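Local coordinates for histone-lysine N-methyltransferase family member SUVH9 (PDB 4NJ5), which acts in gene silencing in Arabidopsis, where it lacks methyltransferase activity and may instead bind methylated DNA and recruit RNA polymerase V to chromatin, at residues A[283-288]-A[389-394]; A[409-414]-A[449-454]. All blocks are in the same frame, centred on the assembly; numbering follows the deposited sequence.

Contact 1: residues A[283-288]-A[389-394]; sequences AQTSFP and EYAGVA
Thr285, through its backbone N and its hydroxyl, and Ser286, through its backbone, dock on 389-394, joining a loop of the pre-SET region to the edge of a short SET-domain strand through a single beta bridge, Ser286 with Val393. Backbone bonds make this bridge: Ser286 N donates to Gly392 O at 3.0 Å, and Ala394 N to Ser286 O at 2.9 Å. Two bonds involving side chains lie on the Glu389 side of the bridge. Thr285 OG1, held beside its own backbone N by chi1 of -81°, accepts from Gly392 N at 3.1 Å, while Thr285 N donates to Glu389 OE2 at 3.0 Å, reaching that oxygen from above the carboxylate plane. The same OE2 forms a salt bridge with Arg485 of strand 485-490, whose NH2 also bonds Thr285 O, so acid and arginine together hold the N and the O of Thr285. An alanine in place of Glu389 would probably leave Thr285 N without its acceptor and Arg485 without its countercharge. Two waters take part: one donates to Glu389 OE1, and another lies 2.8 Å from Thr285 OG1 and 2.7 Å from Glu389 OE2. Apolar packing closes the far end. Thr285 CG2 lies over the centre of the Phe287 ring, 3.8 Å above its plane, and Ala394 CB approaches Phe287 CD1 obliquely at 3.7 Å.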
ATOM      1  N   ALA A 283      13.748  17.129  10.507  1.00 28.94           N
ATOM      2  CA  ALA A 283      12.735  16.709   9.542  1.00 28.10           C
ATOM      3  C   ALA A 283      13.256  16.630   8.111  1.00 26.10           C
ATOM      4  O   ALA A 283      12.737  15.871   7.295  1.00 28.50           O
ATOM      5  CB  ALA A 283      11.517  17.620   9.618  1.00 18.67           C
ATOM      6  N   GLN A 284      14.277  17.422   7.808  1.00 18.18           N
ATOM      7  CA  GLN A 284      14.864  17.428   6.475  1.00 18.68           C
ATOM      8  C   GLN A 284      16.378  17.316   6.581  1.00 18.58           C
ATOM      9  O   GLN A 284      16.975  17.848   7.512  1.00 19.81           O
ATOM     10  CB  GLN A 284      14.492  18.709   5.727  1.00 25.21           C
ATOM     11  CG  GLN A 284      12.999  18.943   5.580  1.00 30.90           C
ATOM     12  CD  GLN A 284      12.691  20.098   4.649  1.00 40.35           C
ATOM     13  OE1 GLN A 284      12.913  20.012   3.439  1.00 42.81           O
ATOM     14  NE2 GLN A 284      12.190  21.194   5.209  1.00 42.02           N
ATOM     15  N   THR A 285      16.991  16.626   5.625  1.00 18.28           N
ATOM     16  CA  THR A 285      18.438  16.449   5.618  1.00 18.33           C
ATOM     17  C   THR A 285      19.172  17.788   5.629  1.00 21.52           C
ATOM     18  O   THR A 285      18.822  18.705   4.887  1.00 23.25           O
ATOM     19  CB  THR A 285      18.901  15.610   4.407  1.00 17.72           C
ATOM     20  OG1 THR A 285      18.718  14.219   4.695  1.00 17.74           O
ATOM     21  CG2 THR A 285      20.375  15.861   4.095  1.00 18.37           C
ATOM     22  N   SER A 286      20.174  17.896   6.495  1.00 23.31           N
ATOM     23  CA  SER A 286      20.994  19.098   6.558  1.00 23.35           C
ATOM     24  C   SER A 286      22.255  18.951   5.710  1.00 23.18           C
ATOM     25  O   SER A 286      23.116  18.116   5.987  1.00 22.68           O
ATOM     26  CB  SER A 286      21.359  19.427   8.003  1.00 21.28           C
ATOM     27  OG  SER A 286      22.285  20.498   8.053  1.00 24.95           O
ATOM     28  N   PHE A 287      22.349  19.765   4.667  1.00 21.44           N
ATOM     29  CA  PHE A 287      23.514  19.769   3.798  1.00 21.92           C
ATOM     30  C   PHE A 287      24.562  20.721   4.366  1.00 23.03           C
ATOM     31  O   PHE A 287      24.219  21.635   5.115  1.00 23.59           O
ATOM     32  CB  PHE A 287      23.102  20.139   2.368  1.00 22.15           C
ATOM     33  CG  PHE A 287      22.248  19.093   1.703  1.00 21.24           C
ATOM     34  CD1 PHE A 287      22.804  17.893   1.288  1.00 20.79           C
ATOM     35  CD2 PHE A 287      20.889  19.301   1.504  1.00 21.00           C
ATOM     36  CE1 PHE A 287      22.024  16.919   0.684  1.00 20.10           C
ATOM     37  CE2 PHE A 287      20.099  18.327   0.894  1.00 20.27           C
ATOM     38  CZ  PHE A 287      20.668  17.138   0.485  1.00 19.81           C
ATOM     39  N   PRO A 288      25.845  20.491   4.045  1.00 28.42           N
ATOM     40  CA  PRO A 288      26.930  21.307   4.603  1.00 30.63           C
ATOM     41  C   PRO A 288      26.750  22.791   4.318  1.00 35.70           C
ATOM     42  O   PRO A 288      26.446  23.159   3.184  1.00 39.68           O
ATOM     43  CB  PRO A 288      28.183  20.773   3.893  1.00 26.02           C
ATOM     44  CG  PRO A 288      27.683  19.971   2.741  1.00 24.25           C
ATOM     45  CD  PRO A 288      26.366  19.421   3.178  1.00 26.02           C
ATOM     46  N   GLU A 389      11.020  11.657   3.849  1.00 17.55           N
ATOM     47  CA  GLU A 389      12.432  11.756   3.521  1.00 15.98           C
ATOM     48  C   GLU A 389      13.216  10.871   4.486  1.00 18.61           C
ATOM     49  O   GLU A 389      12.741  10.567   5.582  1.00 16.36           O
ATOM     50  CB  GLU A 389      12.885  13.219   3.649  1.00 19.09           C
ATOM     51  CG  GLU A 389      14.318  13.502   3.216  1.00 19.52           C
ATOM     52  CD  GLU A 389      14.650  14.992   3.205  1.00 22.65           C
ATOM     53  OE1 GLU A 389      13.711  15.813   3.294  1.00 21.14           O
ATOM     54  OE2 GLU A 389      15.849  15.343   3.108  1.00 20.36           O
ATOM     55  N   TYR A 390      14.399  10.435   4.064  1.00 23.52           N
ATOM     56  CA  TYR A 390      15.360   9.823   4.977  1.00 23.20           C
ATOM     57  C   TYR A 390      16.333  10.917   5.411  1.00 21.00           C
ATOM     58  O   TYR A 390      17.305  11.199   4.713  1.00 20.22           O
ATOM     59  CB  TYR A 390      16.108   8.668   4.299  1.00 19.02           C
ATOM     60  CG  TYR A 390      17.080   7.965   5.220  1.00 18.97           C
ATOM     61  CD1 TYR A 390      18.399   8.391   5.329  1.00 19.42           C
ATOM     62  CD2 TYR A 390      16.674   6.882   5.992  1.00 19.85           C
ATOM     63  CE1 TYR A 390      19.289   7.759   6.180  1.00 23.10           C
ATOM     64  CE2 TYR A 390      17.554   6.243   6.846  1.00 18.79           C
ATOM     65  CZ  TYR A 390      18.861   6.686   6.937  1.00 24.79           C
ATOM     66  OH  TYR A 390      19.746   6.052   7.784  1.00 27.97           O
ATOM     67  N   ALA A 391      16.067  11.536   6.558  1.00 17.76           N
ATOM     68  CA  ALA A 391      16.781  12.751   6.959  1.00 21.19           C
ATOM     69  C   ALA A 391      17.937  12.538   7.942  1.00 24.27           C
ATOM     70  O   ALA A 391      17.760  11.973   9.022  1.00 25.47           O
ATOM     71  CB  ALA A 391      15.802  13.789   7.506  1.00 18.41           C
ATOM     72  N   GLY A 392      19.116  13.015   7.558  1.00 23.20           N
ATOM     73  CA  GLY A 392      20.289  12.965   8.409  1.00 20.56           C
ATOM     74  C   GLY A 392      21.188  14.151   8.124  1.00 21.83           C
ATOM     75  O   GLY A 392      20.777  15.099   7.452  1.00 24.63           O
ATOM     76  N   VAL A 393      22.412  14.107   8.636  1.00 22.16           N
ATOM     77  CA  VAL A 393      23.375  15.173   8.385  1.00 22.99           C
ATOM     78  C   VAL A 393      24.326  14.755   7.266  1.00 23.22           C
ATOM     79  O   VAL A 393      25.108  13.823   7.428  1.00 23.68           O
ATOM     80  CB  VAL A 393      24.170  15.523   9.659  1.00 24.12           C
ATOM     81  CG1 VAL A 393      25.184  16.627   9.379  1.00 25.11           C
ATOM     82  CG2 VAL A 393      23.224  15.928  10.778  1.00 24.07           C
ATOM     83  N   ALA A 394      24.247  15.443   6.132  1.00 23.05           N
ATOM     84  CA  ALA A 394      25.052  15.092   4.965  1.00 23.35           C
ATOM     85  C   ALA A 394      26.478  15.618   5.063  1.00 24.68           C
ATOM     86  O   ALA A 394      26.709  16.740   5.511  1.00 25.28           O
ATOM     87  CB  ALA A 394      24.388  15.588   3.686  1.00 27.10           C
TER
HETATM   88  O   HOH W   1      13.078  18.154   1.817  1.00 18.87           O
HETATM   89  O   HOH W   2      17.390  13.254   2.374  1.00 11.51           O

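Contact 2: residues A[409-414]-A[449-454]; sequences TLVYPA and MDVSKM
Val411 and Met449 pair as an antiparallel hydrogen-bonded couple, a single beta bridge by which the loop after helix 397-405 joins strand 448-450 of the SET domain. Both backbone polar groups of each residue are used in it. Val411 N donates to Met449 O, and Met449 N returns a bond to Val411 O, each at 2.8 Å and each with the donor in the plane of the carbonyl it meets. Beyond this pair the two chains diverge, and at the Thr409 end a water lies between Thr409 O and Asp450 OD1; it may donate to either, but at distances so short that the bonds are doubtful. The second carboxylate oxygen of Asp450 looks back to its own chain. OD2 accepts from Ser452 N at 2.9 Å, closing an Asx turn, and from Ser452 OG at 2.7 Å. The hydroxyl uses the syn lone pair, whereas the amide comes from above the carboxylate plane, 47° out of it. Two donors on OD2 would probably hinder the carboxylate from turning. Leu410 CD1 lies 3.8 Å from the other carboxylate oxygen, Asp450 OD1.

Apolar groups flank the bridge. Pro413 CD lies 4.2 Å from Met449 CG. Val411 and Val451 cross at about a right angle: Val411 CG1 is anti to the backbone N (chi1 177°), which leaves Val411 CG2 beside that N, 3.9 Å from Val451 CG2.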
ATOM      1  N   THR A 409      30.236   5.342  12.650  1.00 41.06           N
ATOM      2  CA  THR A 409      29.552   4.604  11.594  1.00 40.09           C
ATOM      3  C   THR A 409      28.683   5.553  10.778  1.00 39.16           C
ATOM      4  O   THR A 409      27.944   6.361  11.337  1.00 43.41           O
ATOM      5  CB  THR A 409      28.683   3.473  12.175  1.00 36.71           C
ATOM      6  OG1 THR A 409      29.504   2.581  12.938  1.00 38.74           O
ATOM      7  CG2 THR A 409      27.998   2.695  11.062  1.00 35.67           C
ATOM      8  N   LEU A 410      28.780   5.458   9.455  1.00 34.86           N
ATOM      9  CA  LEU A 410      28.060   6.360   8.558  1.00 31.73           C
ATOM     10  C   LEU A 410      27.115   5.613   7.620  1.00 30.80           C
ATOM     11  O   LEU A 410      27.373   4.471   7.240  1.00 30.42           O
ATOM     12  CB  LEU A 410      29.053   7.179   7.730  1.00 31.10           C
ATOM     13  CG  LEU A 410      29.397   8.599   8.184  1.00 34.97           C
ATOM     14  CD1 LEU A 410      29.417   8.718   9.698  1.00 35.53           C
ATOM     15  CD2 LEU A 410      30.741   9.012   7.602  1.00 36.57           C
ATOM     16  N   VAL A 411      26.023   6.270   7.241  1.00 24.80           N
ATOM     17  CA  VAL A 411      25.082   5.701   6.285  1.00 23.92           C
ATOM     18  C   VAL A 411      25.386   6.185   4.871  1.00 23.84           C
ATOM     19  O   VAL A 411      25.550   7.381   4.632  1.00 23.65           O
ATOM     20  CB  VAL A 411      23.628   6.057   6.638  1.00 23.90           C
ATOM     21  CG1 VAL A 411      22.678   5.519   5.578  1.00 21.86           C
ATOM     22  CG2 VAL A 411      23.271   5.505   8.005  1.00 26.63           C
ATOM     23  N   TYR A 412      25.469   5.246   3.937  1.00 27.87           N
ATOM     24  CA  TYR A 412      25.736   5.574   2.545  1.00 29.36           C
ATOM     25  C   TYR A 412      24.511   5.251   1.701  1.00 30.64           C
ATOM     26  O   TYR A 412      24.281   4.093   1.352  1.00 34.63           O
ATOM     27  CB  TYR A 412      26.962   4.809   2.038  1.00 27.68           C
ATOM     28  CG  TYR A 412      28.250   5.205   2.728  1.00 31.18           C
ATOM     29  CD1 TYR A 412      29.105   6.140   2.160  1.00 35.42           C
ATOM     30  CD2 TYR A 412      28.607   4.649   3.952  1.00 28.90           C
ATOM     31  CE1 TYR A 412      30.285   6.506   2.789  1.00 35.37           C
ATOM     32  CE2 TYR A 412      29.781   5.010   4.588  1.00 29.16           C
ATOM     33  CZ  TYR A 412      30.616   5.940   4.002  1.00 33.63           C
ATOM     34  OH  TYR A 412      31.784   6.303   4.633  1.00 36.07           O
ATOM     35  N   PRO A 413      23.716   6.282   1.376  1.00 29.03           N
ATOM     36  CA  PRO A 413      22.458   6.139   0.636  1.00 26.50           C
ATOM     37  C   PRO A 413      22.634   5.424  -0.698  1.00 27.28           C
ATOM     38  O   PRO A 413      21.693   4.791  -1.175  1.00 29.56           O
ATOM     39  CB  PRO A 413      22.009   7.590   0.415  1.00 25.53           C
ATOM     40  CG  PRO A 413      23.222   8.424   0.661  1.00 28.27           C
ATOM     41  CD  PRO A 413      24.009   7.690   1.690  1.00 27.19           C
ATOM     42  N   ALA A 414      23.825   5.510  -1.283  1.00 22.76           N
ATOM     43  CA  ALA A 414      24.109   4.809  -2.529  1.00 28.63           C
ATOM     44  C   ALA A 414      23.932   3.297  -2.387  1.00 28.34           C
ATOM     45  O   ALA A 414      23.703   2.600  -3.374  1.00 28.32           O
ATOM     46  CB  ALA A 414      25.512   5.124  -3.007  1.00 24.81           C
ATOM     47  N   MET A 449      26.032  10.073   5.228  1.00 24.06           N
ATOM     48  CA  MET A 449      25.133  10.707   6.172  1.00 23.14           C
ATOM     49  C   MET A 449      25.428  10.227   7.579  1.00 27.81           C
ATOM     50  O   MET A 449      25.632   9.033   7.814  1.00 29.27           O
ATOM     51  CB  MET A 449      23.680  10.380   5.828  1.00 21.91           C
ATOM     52  CG  MET A 449      23.283  10.759   4.420  1.00 30.14           C
ATOM     53  SD  MET A 449      21.556  10.393   4.068  1.00 43.47           S
ATOM     54  CE  MET A 449      20.741  11.469   5.237  1.00 19.77           C
ATOM     55  N   ASP A 450      25.453  11.163   8.515  1.00 24.02           N
ATOM     56  CA  ASP A 450      25.514  10.815   9.921  1.00 24.54           C
ATOM     57  C   ASP A 450      24.105  10.932  10.491  1.00 23.65           C
ATOM     58  O   ASP A 450      23.433  11.947  10.293  1.00 23.14           O
ATOM     59  CB  ASP A 450      26.475  11.744  10.662  1.00 28.99           C
ATOM     60  CG  ASP A 450      26.699  11.321  12.096  1.00 31.34           C
ATOM     61  OD1 ASP A 450      27.791  10.796  12.401  1.00 33.81           O
ATOM     62  OD2 ASP A 450      25.782  11.505  12.920  1.00 34.63           O
ATOM     63  N   VAL A 451      23.659   9.885  11.178  1.00 23.60           N
ATOM     64  CA  VAL A 451      22.351   9.884  11.823  1.00 22.98           C
ATOM     65  C   VAL A 451      22.463   9.515  13.298  1.00 23.81           C
ATOM     66  O   VAL A 451      21.519   8.998  13.891  1.00 24.03           O
ATOM     67  CB  VAL A 451      21.367   8.914  11.127  1.00 23.69           C
ATOM     68  CG1 VAL A 451      21.028   9.407   9.729  1.00 21.23           C
ATOM     69  CG2 VAL A 451      21.941   7.503  11.081  1.00 22.54           C
ATOM     70  N   SER A 452      23.619   9.790  13.889  1.00 24.93           N
ATOM     71  CA  SER A 452      23.868   9.437  15.281  1.00 25.94           C
ATOM     72  C   SER A 452      23.448  10.546  16.243  1.00 26.27           C
ATOM     73  O   SER A 452      23.364  10.329  17.447  1.00 27.05           O
ATOM     74  CB  SER A 452      25.351   9.122  15.483  1.00 27.20           C
ATOM     75  OG  SER A 452      26.149  10.272  15.250  1.00 27.67           O
ATOM     76  N   LYS A 453      23.191  11.734  15.704  1.00 25.84           N
ATOM     77  CA  LYS A 453      22.868  12.897  16.522  1.00 27.67           C
ATOM     78  C   LYS A 453      21.545  13.520  16.115  1.00 25.42           C
ATOM     79  O   LYS A 453      20.680  13.765  16.949  1.00 25.62           O
ATOM     80  CB  LYS A 453      23.993  13.935  16.419  1.00 27.24           C
ATOM     81  CG  LYS A 453      25.325  13.486  16.985  1.00 31.15           C
ATOM     82  CD  LYS A 453      26.389  14.565  16.826  1.00 35.17           C
ATOM     83  CE  LYS A 453      27.700  14.158  17.480  1.00 38.49           C
ATOM     84  NZ  LYS A 453      27.523  13.874  18.929  1.00 42.06           N
ATOM     85  N   MET A 454      21.406  13.775  14.821  1.00 28.62           N
ATOM     86  CA  MET A 454      20.201  14.378  14.279  1.00 27.95           C
ATOM     87  C   MET A 454      19.616  13.476  13.199  1.00 26.80           C
ATOM     88  O   MET A 454      20.326  13.045  12.287  1.00 26.15           O
ATOM     89  CB  MET A 454      20.505  15.775  13.732  1.00 23.99           C
ATOM     90  CG  MET A 454      20.965  16.747  14.820  1.00 27.05           C
ATOM     91  SD  MET A 454      22.013  18.095  14.236  1.00 55.09           S
ATOM     92  CE  MET A 454      20.857  19.010  13.219  1.00 32.85           C
TER
HETATM   93  O   HOH W   3      27.980   8.338  13.014  1.00 38.23           O

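How the contacts relate
The centres of the two contacts lie about 9 Å apart, and they come in series along the chain, contact 1 closing before contact 2 opens. Both reach the small antiparallel sheet of strands 393-395 and 448-450, joined where Asp450 N probably bonds to Val393 O at 2.9 Å. Loop segments 283-288 and 409-414 thus flank this pair, each bridged to one of its strands. Between the contacts sits the Met449 methyl, CE, packed against Gly392 N, Tyr390 O and Thr285 OG1. A pre-SET segment is thereby tied through the SET domain's strand pair to a second SET loop, away from the zinc cluster.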